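PDB 1Q9J: Phthiocerol/phthiodiolone dimycocerosyl transferase from Mycobacterium tuberculosis, which probably catalyses the transfer of mycocerosyl groups from mycocerosic acid synthase onto phthiocerol and related diols, the last step in making dimycocerosate esters. Local coordinates for residues G4-L10 with G64-A69; E48-V52 with I155-P161; V167-I173 with L272-V276; H326-A330 with V342-D346. One frame throughout, in Å; residues are numbered along the deposited sequence.

How the interactions relate
From the N terminus, interaction 1 pairs strand 6-9 with strand 65-69, closing a loop that contains helices 12-19 and 36-49. Interaction 2 starts inside that loop, at the end of helix 36-49, and finishes beyond it at 155-161, so the two cross along the chain. They also touch in space: I7 meets T160, and L67 meets V52. Interaction 3 follows in series, tying the end of helix 164-170 to a loop between two strands of the six-stranded sheet, thus joining the first part of the chain to the later part. Interaction 4 closes a short local loop onto strand 342-345 of that sheet, with nearest atoms about 9 Å from interaction 3.

Interaction 1: G4-L10 with G64-A69; sequences GSVIRKL and GWNLVA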
loop_
_atom_site.group_PDB
_atom_site.type_symbol
_atom_site.label_atom_id
_atom_site.label_comp_id
_atom_site.label_asym_id
_atom_site.label_seq_id
_atom_site.Cartn_x
_atom_site.Cartn_y
_atom_site.Cartn_z
ATOM N N GLY A 4 12.704 23.055 -12.312
ATOM C CA GLY A 4 11.919 24.267 -12.302
ATOM C C GLY A 4 10.765 24.122 -13.275
ATOM O O GLY A 4 9.706 24.726 -13.103
ATOM N N SER A 5 10.954 23.300 -14.301
ATOM C CA SER A 5 9.900 23.108 -15.296
ATOM C C SER A 5 8.839 22.100 -14.857
ATOM O O SER A 5 9.101 21.219 -14.030
ATOM C CB SER A 5 10.507 22.666 -16.628
ATOM O OG SER A 5 11.226 21.465 -16.489
ATOM N N VAL A 6 7.638 22.248 -15.411
ATOM C CA VAL A 6 6.534 21.352 -15.101
ATOM C C VAL A 6 6.681 20.040 -15.853
ATOM O O VAL A 6 6.794 20.035 -17.075
ATOM C CB VAL A 6 5.173 21.958 -15.497
ATOM C CG1 VAL A 6 4.113 20.867 -15.502
ATOM C CG2 VAL A 6 4.783 23.068 -14.534
ATOM N N ILE A 7 6.695 18.931 -15.121
ATOM C CA ILE A 7 6.801 17.612 -15.749
ATOM C C ILE A 7 5.452 17.243 -16.351
ATOM O O ILE A 7 5.328 16.962 -17.549
ATOM C CB ILE A 7 7.186 16.574 -14.742
ATOM C CG1 ILE A 7 8.557 16.965 -14.162
ATOM C CG2 ILE A 7 7.192 15.186 -15.414
ATOM C CD1 ILE A 7 8.989 16.127 -12.957
ATOM N N ARG A 8 4.434 17.264 -15.503
ATOM C CA ARG A 8 3.088 16.978 -15.944
ATOM C C ARG A 8 2.139 17.256 -14.782
ATOM O O ARG A 8 2.546 17.236 -13.625
ATOM C CB ARG A 8 3.018 15.526 -16.428
ATOM C CG ARG A 8 2.047 14.669 -15.720
ATOM C CD ARG A 8 2.456 13.232 -15.781
ATOM N NE ARG A 8 1.638 12.481 -14.838
ATOM C CZ ARG A 8 1.964 11.291 -14.347
ATOM N NH1 ARG A 8 3.094 10.702 -14.714
ATOM N NH2 ARG A 8 1.178 10.688 -13.471
ATOM N N LYS A 9 0.888 17.556 -15.106
ATOM C CA LYS A 9 -0.117 17.828 -14.095
ATOM C C LYS A 9 -0.526 16.448 -13.553
ATOM O O LYS A 9 -0.375 15.439 -14.250
ATOM C CB LYS A 9 -1.297 18.543 -14.763
ATOM C CG LYS A 9 -2.098 19.506 -13.884
ATOM C CD LYS A 9 -2.899 20.505 -14.749
ATOM C CE LYS A 9 -3.784 21.447 -13.932
ATOM N NZ LYS A 9 -4.969 20.755 -13.354
ATOM N N LEU A 10 -0.999 16.377 -12.312
ATOM C CA LEU A 10 -1.410 15.078 -11.769
ATOM C C LEU A 10 -2.784 14.737 -12.293
ATOM O O LEU A 10 -3.598 15.627 -12.510
ATOM C CB LEU A 10 -1.493 15.092 -10.246
ATOM C CG LEU A 10 -0.224 15.175 -9.410
ATOM C CD1 LEU A 10 -0.643 15.306 -7.960
ATOM C CD2 LEU A 10 0.646 13.933 -9.613
ATOM N N GLY A 64 -5.744 22.434 -10.137
ATOM C CA GLY A 64 -4.994 21.193 -10.200
ATOM C C GLY A 64 -3.595 21.261 -9.623
ATOM O O GLY A 64 -3.126 22.316 -9.205
ATOM N N TRP A 65 -2.920 20.118 -9.610
ATOM C CA TRP A 65 -1.572 20.037 -9.082
ATOM C C TRP A 65 -0.522 19.748 -10.140
ATOM O O TRP A 65 -0.688 18.858 -10.979
ATOM C CB TRP A 65 -1.489 18.943 -8.040
ATOM C CG TRP A 65 -2.335 19.176 -6.870
ATOM C CD1 TRP A 65 -3.666 18.884 -6.735
ATOM C CD2 TRP A 65 -1.894 19.664 -5.610
ATOM N NE1 TRP A 65 -4.075 19.151 -5.451
ATOM C CE2 TRP A 65 -3.005 19.636 -4.738
ATOM C CE3 TRP A 65 -0.661 20.128 -5.127
ATOM C CZ2 TRP A 65 -2.919 20.044 -3.399
ATOM C CZ3 TRP A 65 -0.571 20.534 -3.799
ATOM C CH2 TRP A 65 -1.697 20.491 -2.951
ATOM N N ASN A 66 0.567 20.508 -10.080
ATOM C CA ASN A 66 1.673 20.323 -10.997
ATOM C C ASN A 66 2.810 19.584 -10.336
ATOM O O ASN A 66 3.134 19.806 -9.178
ATOM C CB ASN A 66 2.223 21.658 -11.506
ATOM C CG ASN A 66 1.421 22.227 -12.652
ATOM O OD1 ASN A 66 0.910 21.491 -13.490
ATOM N ND2 ASN A 66 1.317 23.550 -12.702
ATOM N N LEU A 67 3.403 18.688 -11.097
ATOM C CA LEU A 67 4.544 17.943 -10.648
ATOM C C LEU A 67 5.652 18.778 -11.293
ATOM O O LEU A 67 5.755 18.837 -12.527
ATOM C CB LEU A 67 4.500 16.551 -11.253
ATOM C CG LEU A 67 5.579 15.606 -10.773
ATOM C CD1 LEU A 67 5.258 15.143 -9.356
ATOM C CD2 LEU A 67 5.675 14.442 -11.716
ATOM N N VAL A 68 6.435 19.468 -10.464
ATOM C CA VAL A 68 7.513 20.319 -10.951
ATOM C C VAL A 68 8.831 19.620 -10.722
ATOM O O VAL A 68 9.032 18.993 -9.682
ATOM C CB VAL A 68 7.509 21.682 -10.233
ATOM C CG1 VAL A 68 8.680 22.546 -10.712
ATOM C CG2 VAL A 68 6.191 22.391 -10.513
ATOM N N ALA A 69 9.733 19.714 -11.692
ATOM C CA ALA A 69 11.017 19.035 -11.564
ATOM C C ALA A 69 12.038 19.779 -10.716
ATOM O O ALA A 69 12.059 21.008 -10.655
ATOM C CB ALA A 69 11.593 18.754 -12.949
#
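Strands 6-9 and 65-69 form an antiparallel pair at one side of a small three-stranded sheet, where 65-69 is the middle strand and 6-9 lies outermost. Their short axes approach to 4.5 Å at 160°. The pairing contains a beta bulge, close to the classic type: I7 and R8 together face L67, as seen in the register, which passes from V6 opposite V68 to K9 opposite N66 with one extra residue on the first strand. At the bulge I7 N donates to L67 O (2.8 Å), while L67 N returns a bond to R8 O. The I7 backbone (phi/psi -76°/-56°) is not extended, as expected for the first bulge residue. Toward the start of the pair A69 N donates to S5 O, and G4 N to A69 O. At the other end L10 N bonds to W65 O (2.8 Å).

The bulge turns the I7 side chain toward the partner strand. Its tip, CD1, rests on A69 CB at 3.7 Å and on L67 CD2 at 3.9 Å. The guanidinium of R8 leads elsewhere, to a salt bridge with E14, and L67 also touches S55 on strand 55-59. On the other face V6 lies roughly perpendicular to N66, V6 CG1 standing 3.8 Å from N66 OD1. L10 lies about 10 Å, side chain to side chain, from H124, the probable proton acceptor, and its CD1 sits 3.7 Å from W65 CB.

Interaction 2: E48-V52 with I155-P161; sequences ETHPV and ITPQPTP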
loop_
_atom_site.group_PDB
_atom_site.type_symbol
_atom_site.label_atom_id
_atom_site.label_comp_id
_atom_site.label_asym_id
_atom_site.label_seq_id
_atom_site.Cartn_x
_atom_site.Cartn_y
_atom_site.Cartn_z
ATOM N N GLU A 48 18.584 8.138 -10.325
ATOM C CA GLU A 48 18.874 8.423 -11.713
ATOM C C GLU A 48 18.049 7.545 -12.625
ATOM O O GLU A 48 17.868 7.858 -13.798
ATOM C CB GLU A 48 20.349 8.226 -11.988
ATOM C CG GLU A 48 21.191 9.345 -11.441
ATOM C CD GLU A 48 22.660 9.039 -11.533
ATOM O OE1 GLU A 48 23.118 8.124 -10.817
ATOM O OE2 GLU A 48 23.353 9.703 -12.331
ATOM N N THR A 49 17.537 6.448 -12.085
ATOM C CA THR A 49 16.729 5.560 -12.891
ATOM C C THR A 49 15.286 6.012 -12.896
ATOM O O THR A 49 14.521 5.669 -13.791
ATOM C CB THR A 49 16.772 4.136 -12.363
ATOM O OG1 THR A 49 18.128 3.678 -12.324
ATOM C CG2 THR A 49 15.960 3.239 -13.260
ATOM N N HIS A 50 14.931 6.798 -11.891
ATOM C CA HIS A 50 13.574 7.295 -11.748
ATOM C C HIS A 50 13.637 8.785 -11.467
ATOM O O HIS A 50 13.198 9.250 -10.421
ATOM C CB HIS A 50 12.913 6.558 -10.590
ATOM C CG HIS A 50 13.017 5.071 -10.705
ATOM N ND1 HIS A 50 12.463 4.373 -11.754
ATOM C CD2 HIS A 50 13.645 4.154 -9.931
ATOM C CE1 HIS A 50 12.745 3.089 -11.625
ATOM N NE2 HIS A 50 13.461 2.928 -10.528
ATOM N N PRO A 51 14.167 9.563 -12.417
ATOM C CA PRO A 51 14.271 11.004 -12.201
ATOM C C PRO A 51 13.007 11.773 -11.841
ATOM O O PRO A 51 13.079 12.956 -11.522
ATOM C CB PRO A 51 14.930 11.497 -13.493
ATOM C CG PRO A 51 14.493 10.507 -14.504
ATOM C CD PRO A 51 14.643 9.203 -13.764
ATOM N N VAL A 52 11.854 11.119 -11.862
ATOM C CA VAL A 52 10.619 11.825 -11.516
ATOM C C VAL A 52 10.598 12.082 -10.000
ATOM O O VAL A 52 10.134 13.125 -9.536
ATOM C CB VAL A 52 9.372 11.007 -11.882
ATOM C CG1 VAL A 52 8.166 11.915 -11.959
ATOM C CG2 VAL A 52 9.577 10.329 -13.189
ATOM N N ILE A 155 22.747 2.141 -14.895
ATOM C CA ILE A 155 21.628 3.070 -14.785
ATOM C C ILE A 155 20.983 3.427 -16.123
ATOM O O ILE A 155 21.629 4.013 -16.989
ATOM C CB ILE A 155 22.071 4.409 -14.140
ATOM C CG1 ILE A 155 22.667 4.169 -12.763
ATOM C CG2 ILE A 155 20.879 5.373 -14.054
ATOM C CD1 ILE A 155 23.145 5.457 -12.084
ATOM N N THR A 156 19.714 3.071 -16.287
ATOM C CA THR A 156 18.974 3.402 -17.497
ATOM C C THR A 156 17.758 4.162 -16.994
ATOM O O THR A 156 16.819 3.574 -16.460
ATOM C CB THR A 156 18.481 2.156 -18.254
ATOM O OG1 THR A 156 19.554 1.220 -18.393
ATOM C CG2 THR A 156 17.974 2.544 -19.641
ATOM N N PRO A 157 17.771 5.491 -17.134
ATOM C CA PRO A 157 16.666 6.338 -16.690
ATOM C C PRO A 157 15.374 6.087 -17.435
ATOM O O PRO A 157 15.357 5.978 -18.663
ATOM C CB PRO A 157 17.210 7.749 -16.897
ATOM C CG PRO A 157 18.146 7.584 -18.041
ATOM C CD PRO A 157 18.863 6.315 -17.671
ATOM N N GLN A 158 14.287 6.002 -16.676
ATOM C CA GLN A 158 12.965 5.737 -17.246
ATOM C C GLN A 158 12.145 7.019 -17.348
ATOM O O GLN A 158 12.350 7.959 -16.574
ATOM C CB GLN A 158 12.225 4.723 -16.384
ATOM C CG GLN A 158 13.063 3.558 -15.912
ATOM C CD GLN A 158 12.334 2.764 -14.856
ATOM O OE1 GLN A 158 11.247 3.147 -14.431
ATOM N NE2 GLN A 158 12.920 1.656 -14.422
ATOM N N PRO A 159 11.214 7.081 -18.313
ATOM C CA PRO A 159 10.385 8.284 -18.473
ATOM C C PRO A 159 9.314 8.432 -17.384
ATOM O O PRO A 159 9.146 7.551 -16.534
ATOM C CB PRO A 159 9.806 8.118 -19.872
ATOM C CG PRO A 159 9.743 6.642 -20.050
ATOM C CD PRO A 159 11.013 6.130 -19.422
ATOM N N THR A 160 8.604 9.556 -17.402
ATOM C CA THR A 160 7.566 9.833 -16.408
ATOM C C THR A 160 6.533 8.715 -16.363
ATOM O O THR A 160 5.751 8.552 -17.298
ATOM C CB THR A 160 6.827 11.122 -16.745
ATOM O OG1 THR A 160 7.774 12.144 -17.078
ATOM C CG2 THR A 160 5.993 11.566 -15.566
ATOM N N PRO A 161 6.500 7.934 -15.271
ATOM C CA PRO A 161 5.502 6.860 -15.241
ATOM C C PRO A 161 4.093 7.378 -15.476
ATOM O O PRO A 161 3.780 8.499 -15.101
ATOM C CB PRO A 161 5.691 6.202 -13.867
ATOM C CG PRO A 161 6.612 7.107 -13.112
ATOM C CD PRO A 161 7.403 7.875 -14.116
#
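Q158 runs beside H50, and its side chain can be followed outward from the backbone. CB lies near T49 O, and CG is closer to the same oxygen, at 3.3 Å. With CG anti to the carbonyl carbon (chi1 -43°) and the chain extended beyond it, the amide is delivered alongside the imidazole, both groups pointing the same way. CD and NE2 both lie against H50 CE1, NE2 also having T49 CG2 at 3.6 Å. OE1 lies in the plane of the H50 ring at its edge, 3.2 Å from H50 ND1; the amide and ring planes are nearly perpendicular, 85° apart. Each group is held from outside as well: Q158 OE1 shares a hydrogen bond with T279 OG1, and H50 NE2 with E138 OE1 on helix 129-148.

The contact is a loop packed across the C-terminal end of a helix: 155-161, which links helix 129-148 to helix 164-170, passes the last turn of helix 36-49. The one hydrogen bond found across the contact is Q158 N to T49 O (2.9 Å, 160° at the hydrogen). Carbon contacts flank it. Before it, I155 CG2 packs on E48 CB at 3.6 Å. Beyond it V52 and P161 run antiparallel alongside one another, V52 CG2 meeting P161 CD at 3.4 Å.

Interaction 3: V167-I173 with L272-V276; sequences VLAQRGI and LAPPV
P274 O faces both terminal nitrogens of the R171 guanidinium. The model places R171 NH1 so near this oxygen that the length of that hydrogen bond is doubtful; the second bond, from R171 NH2 to P274 O, is weak (2.9 Å, 123° at the hydrogen). The guanidinium is also sandwiched: P274 CG lies over one face and V276 CG2 over the opposite one, the latter 3.5 Å from R171 NH2. Bends at chi2 (121°) and chi3 fold the arginine chain across A273, whose CB lies 3.6 Å from R171 CG. R171 NE makes a weak bond to V167 O, one turn back in the chain.

The arrangement joins the C-terminal end of helix 164-170 to the loop connecting strands 260-267 and 285-292 of the six-stranded sheet. An apolar group adjoins the arginine. L272 divides its two methyl branches: CD1 meets V167 CG1 at 3.6 Å and L168 CD2 at 4.0 Å, while CD2 meets I173 CD1 at 3.7 Å. The ends of V167 and V276 meet, with V167 CG1 3.8 Å from V276 CG2, and L284 also touches both valines.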
loop_
_atom_site.group_PDB
_atom_site.type_symbol
_atom_site.label_atom_id
_atom_site.label_comp_id
_atom_site.label_asym_id
_atom_site.label_seq_id
_atom_site.Cartn_x
_atom_site.Cartn_y
_atom_site.Cartn_z
ATOM N N VAL A 167 -2.972 5.214 -18.645
ATOM C CA VAL A 167 -2.910 3.811 -19.015
ATOM C C VAL A 167 -4.190 3.323 -19.697
ATOM O O VAL A 167 -4.146 2.537 -20.649
ATOM C CB VAL A 167 -2.602 2.953 -17.773
ATOM C CG1 VAL A 167 -2.893 1.481 -18.048
ATOM C CG2 VAL A 167 -1.144 3.142 -17.392
ATOM N N LEU A 168 -5.329 3.802 -19.214
ATOM C CA LEU A 168 -6.601 3.422 -19.800
ATOM C C LEU A 168 -6.742 4.072 -21.173
ATOM O O LEU A 168 -7.149 3.433 -22.152
ATOM C CB LEU A 168 -7.765 3.842 -18.895
ATOM C CG LEU A 168 -7.753 3.222 -17.486
ATOM C CD1 LEU A 168 -9.054 3.539 -16.801
ATOM C CD2 LEU A 168 -7.528 1.731 -17.545
ATOM N N ALA A 169 -6.398 5.347 -21.254
ATOM C CA ALA A 169 -6.495 6.030 -22.532
ATOM C C ALA A 169 -5.685 5.300 -23.612
ATOM O O ALA A 169 -6.160 5.165 -24.735
ATOM C CB ALA A 169 -6.028 7.480 -22.394
ATOM N N GLN A 170 -4.479 4.825 -23.292
ATOM C CA GLN A 170 -3.678 4.115 -24.298
ATOM C C GLN A 170 -4.481 2.946 -24.844
ATOM O O GLN A 170 -4.369 2.605 -26.020
ATOM C CB GLN A 170 -2.377 3.568 -23.712
ATOM C CG GLN A 170 -1.398 4.625 -23.242
ATOM C CD GLN A 170 -0.033 4.041 -22.902
ATOM O OE1 GLN A 170 0.075 2.983 -22.268
ATOM N NE2 GLN A 170 1.017 4.742 -23.305
ATOM N N ARG A 171 -5.271 2.325 -23.972
ATOM C CA ARG A 171 -6.113 1.209 -24.362
ATOM C C ARG A 171 -7.457 1.787 -24.766
ATOM O O ARG A 171 -7.594 2.999 -24.945
ATOM C CB ARG A 171 -6.303 0.232 -23.202
ATOM C CG ARG A 171 -5.101 -0.674 -22.941
ATOM C CD ARG A 171 -4.597 -0.481 -21.522
ATOM N NE ARG A 171 -3.152 -0.201 -21.473
ATOM C CZ ARG A 171 -2.241 -1.156 -21.419
ATOM N NH1 ARG A 171 -2.635 -2.425 -21.409
ATOM N NH2 ARG A 171 -0.969 -0.842 -21.363
ATOM N N GLY A 172 -8.458 0.934 -24.916
ATOM C CA GLY A 172 -9.759 1.444 -25.296
ATOM C C GLY A 172 -10.359 2.292 -24.192
ATOM O O GLY A 172 -10.769 3.435 -24.413
ATOM N N ILE A 173 -10.384 1.717 -22.993
ATOM C CA ILE A 173 -10.947 2.346 -21.806
ATOM C C ILE A 173 -10.921 3.874 -21.828
ATOM O O ILE A 173 -9.856 4.500 -21.792
ATOM C CB ILE A 173 -10.241 1.824 -20.540
ATOM C CG1 ILE A 173 -9.804 0.372 -20.756
ATOM C CG2 ILE A 173 -11.199 1.867 -19.369
ATOM C CD1 ILE A 173 -8.986 -0.222 -19.623
ATOM N N LEU A 272 -5.319 -5.710 -17.233
ATOM C CA LEU A 272 -5.406 -5.008 -18.503
ATOM C C LEU A 272 -4.671 -5.597 -19.691
ATOM O O LEU A 272 -3.855 -6.501 -19.570
ATOM C CB LEU A 272 -4.922 -3.575 -18.336
ATOM C CG LEU A 272 -5.614 -2.707 -17.298
ATOM C CD1 LEU A 272 -5.010 -1.322 -17.381
ATOM C CD2 LEU A 272 -7.113 -2.656 -17.548
ATOM N N ALA A 273 -4.988 -5.002 -20.841
ATOM C CA ALA A 273 -4.454 -5.322 -22.159
ATOM C C ALA A 273 -2.941 -5.433 -22.067
ATOM O O ALA A 273 -2.432 -5.864 -21.028
ATOM C CB ALA A 273 -4.857 -4.244 -23.143
ATOM N N PRO A 274 -2.191 -5.022 -23.124
ATOM C CA PRO A 274 -0.749 -5.194 -22.907
ATOM C C PRO A 274 -0.453 -4.833 -21.461
ATOM O O PRO A 274 -0.761 -3.736 -20.989
ATOM C CB PRO A 274 -0.119 -4.243 -23.916
ATOM C CG PRO A 274 -1.156 -3.200 -24.090
ATOM C CD PRO A 274 -2.423 -3.989 -24.152
ATOM N N PRO A 275 0.060 -5.809 -20.713
ATOM C CA PRO A 275 0.397 -5.632 -19.305
ATOM C C PRO A 275 1.187 -4.355 -19.096
ATOM O O PRO A 275 1.811 -3.839 -20.022
ATOM C CB PRO A 275 1.188 -6.900 -18.972
ATOM C CG PRO A 275 1.644 -7.404 -20.307
ATOM C CD PRO A 275 0.466 -7.138 -21.177
ATOM N N VAL A 276 1.118 -3.831 -17.884
ATOM C CA VAL A 276 1.816 -2.623 -17.517
ATOM C C VAL A 276 2.829 -3.053 -16.492
ATOM O O VAL A 276 2.558 -3.975 -15.710
ATOM C CB VAL A 276 0.851 -1.616 -16.911
ATOM C CG1 VAL A 276 1.602 -0.378 -16.493
ATOM C CG2 VAL A 276 -0.240 -1.280 -17.934
#

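Interaction 4: H326-A330 with V342-D346; sequences HFGTA and VFCTD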
loop_
_atom_site.group_PDB
_atom_site.type_symbol
_atom_site.label_atom_id
_atom_site.label_comp_id
_atom_site.label_asym_id
_atom_site.label_seq_id
_atom_site.Cartn_x
_atom_site.Cartn_y
_atom_site.Cartn_z
ATOM N N HIS A 326 -10.527 3.728 -8.221
ATOM C CA HIS A 326 -9.149 3.386 -7.872
ATOM C C HIS A 326 -9.098 3.193 -6.363
ATOM O O HIS A 326 -9.975 3.662 -5.639
ATOM C CB HIS A 326 -8.172 4.494 -8.298
ATOM C CG HIS A 326 -8.482 5.840 -7.719
ATOM N ND1 HIS A 326 -9.598 6.565 -8.080
ATOM C CD2 HIS A 326 -7.828 6.590 -6.802
ATOM C CE1 HIS A 326 -9.618 7.702 -7.408
ATOM N NE2 HIS A 326 -8.556 7.743 -6.625
ATOM N N PHE A 327 -8.067 2.520 -5.880
ATOM C CA PHE A 327 -7.980 2.290 -4.450
ATOM C C PHE A 327 -7.576 3.538 -3.670
ATOM O O PHE A 327 -7.611 3.543 -2.443
ATOM C CB PHE A 327 -7.023 1.132 -4.157
ATOM C CG PHE A 327 -7.173 0.551 -2.769
ATOM C CD1 PHE A 327 -8.434 0.253 -2.244
ATOM C CD2 PHE A 327 -6.050 0.256 -2.005
ATOM C CE1 PHE A 327 -8.570 -0.335 -0.975
ATOM C CE2 PHE A 327 -6.181 -0.332 -0.738
ATOM C CZ PHE A 327 -7.446 -0.629 -0.226
ATOM N N GLY A 328 -7.196 4.602 -4.366
ATOM C CA GLY A 328 -6.844 5.807 -3.645
ATOM C C GLY A 328 -8.038 6.298 -2.831
ATOM O O GLY A 328 -7.875 6.938 -1.788
ATOM N N THR A 329 -9.245 5.995 -3.307
ATOM C CA THR A 329 -10.475 6.416 -2.633
ATOM C C THR A 329 -10.495 6.041 -1.148
ATOM O O THR A 329 -11.253 6.609 -0.359
ATOM C CB THR A 329 -11.733 5.797 -3.307
ATOM O OG1 THR A 329 -11.731 4.371 -3.139
ATOM C CG2 THR A 329 -11.758 6.123 -4.792
ATOM N N ALA A 330 -9.656 5.080 -0.779
ATOM C CA ALA A 330 -9.564 4.629 0.601
ATOM C C ALA A 330 -9.301 5.790 1.547
ATOM O O ALA A 330 -9.829 5.814 2.651
ATOM C CB ALA A 330 -8.457 3.595 0.733
ATOM N N VAL A 342 -15.236 -0.783 4.886
ATOM C CA VAL A 342 -14.115 -1.534 5.422
ATOM C C VAL A 342 -13.099 -1.684 4.300
ATOM O O VAL A 342 -13.379 -2.324 3.285
ATOM C CB VAL A 342 -14.550 -2.925 5.894
ATOM C CG1 VAL A 342 -13.380 -3.652 6.537
ATOM C CG2 VAL A 342 -15.696 -2.795 6.860
ATOM N N PHE A 343 -11.931 -1.069 4.475
ATOM C CA PHE A 343 -10.873 -1.143 3.479
ATOM C C PHE A 343 -9.792 -2.089 3.934
ATOM O O PHE A 343 -9.333 -2.022 5.073
ATOM C CB PHE A 343 -10.221 0.218 3.234
ATOM C CG PHE A 343 -11.095 1.189 2.519
ATOM C CD1 PHE A 343 -11.938 2.033 3.226
ATOM C CD2 PHE A 343 -11.090 1.250 1.130
ATOM C CE1 PHE A 343 -12.779 2.941 2.559
ATOM C CE2 PHE A 343 -11.924 2.150 0.437
ATOM C CZ PHE A 343 -12.770 2.997 1.155
ATOM N N CYS A 344 -9.386 -2.984 3.048
ATOM C CA CYS A 344 -8.320 -3.898 3.399
ATOM C C CYS A 344 -7.413 -4.149 2.202
ATOM O O CYS A 344 -7.892 -4.483 1.116
ATOM C CB CYS A 344 -8.895 -5.211 3.929
ATOM S SG CYS A 344 -7.609 -6.412 4.301
ATOM N N THR A 345 -6.108 -3.959 2.408
ATOM C CA THR A 345 -5.102 -4.163 1.364
ATOM C C THR A 345 -4.316 -5.426 1.591
ATOM O O THR A 345 -3.730 -5.625 2.650
ATOM C CB THR A 345 -4.044 -3.063 1.306
ATOM O OG1 THR A 345 -4.678 -1.790 1.200
ATOM C CG2 THR A 345 -3.137 -3.284 0.091
ATOM N N ASP A 346 -4.289 -6.259 0.566
ATOM C CA ASP A 346 -3.568 -7.510 0.611
ATOM C C ASP A 346 -2.161 -7.230 0.075
ATOM O O ASP A 346 -1.785 -7.724 -0.988
ATOM C CB ASP A 346 -4.315 -8.528 -0.258
ATOM C CG ASP A 346 -5.783 -8.700 0.172
ATOM O OD1 ASP A 346 -6.101 -9.740 0.791
ATOM O OD2 ASP A 346 -6.613 -7.795 -0.099
#
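F343 lays its ring against A330, whose CA stands over one face, 3.7 Å from the ring centroid and 22° off the normal, a CH-pi contact. The methyl follows toward the rim, with A330 CB 3.5 Å from F343 CD2. A second neighbour comes to the edge: F327 CE1 lies in the plane of the F343 ring, 3.6 Å from F343 CD2. The two phenylalanines pass alongside one another, heading opposite ways. F327 owes this position to a CG placed anti to its own N (chi1 -163°).

Here a 3-10 segment, 327-330, packs on strand 342-345, an inner strand of the six-stranded mixed sheet that runs parallel to both its neighbours, 260-267 and 378-384. No hydrogen bond passes between the two segments, so the contact rests on van der Waals and CH-pi packing. Within the turn T329 OG1 donates to H326 O at 3.1 Å, which ties T329 back to the residue preceding the 3-10 segment. L378 on the adjoining strand touches both F327 and F343. The F327 side chain is about 7 Å from those of H124, the probable proton acceptor, and D128, which probably helps to organise the active site.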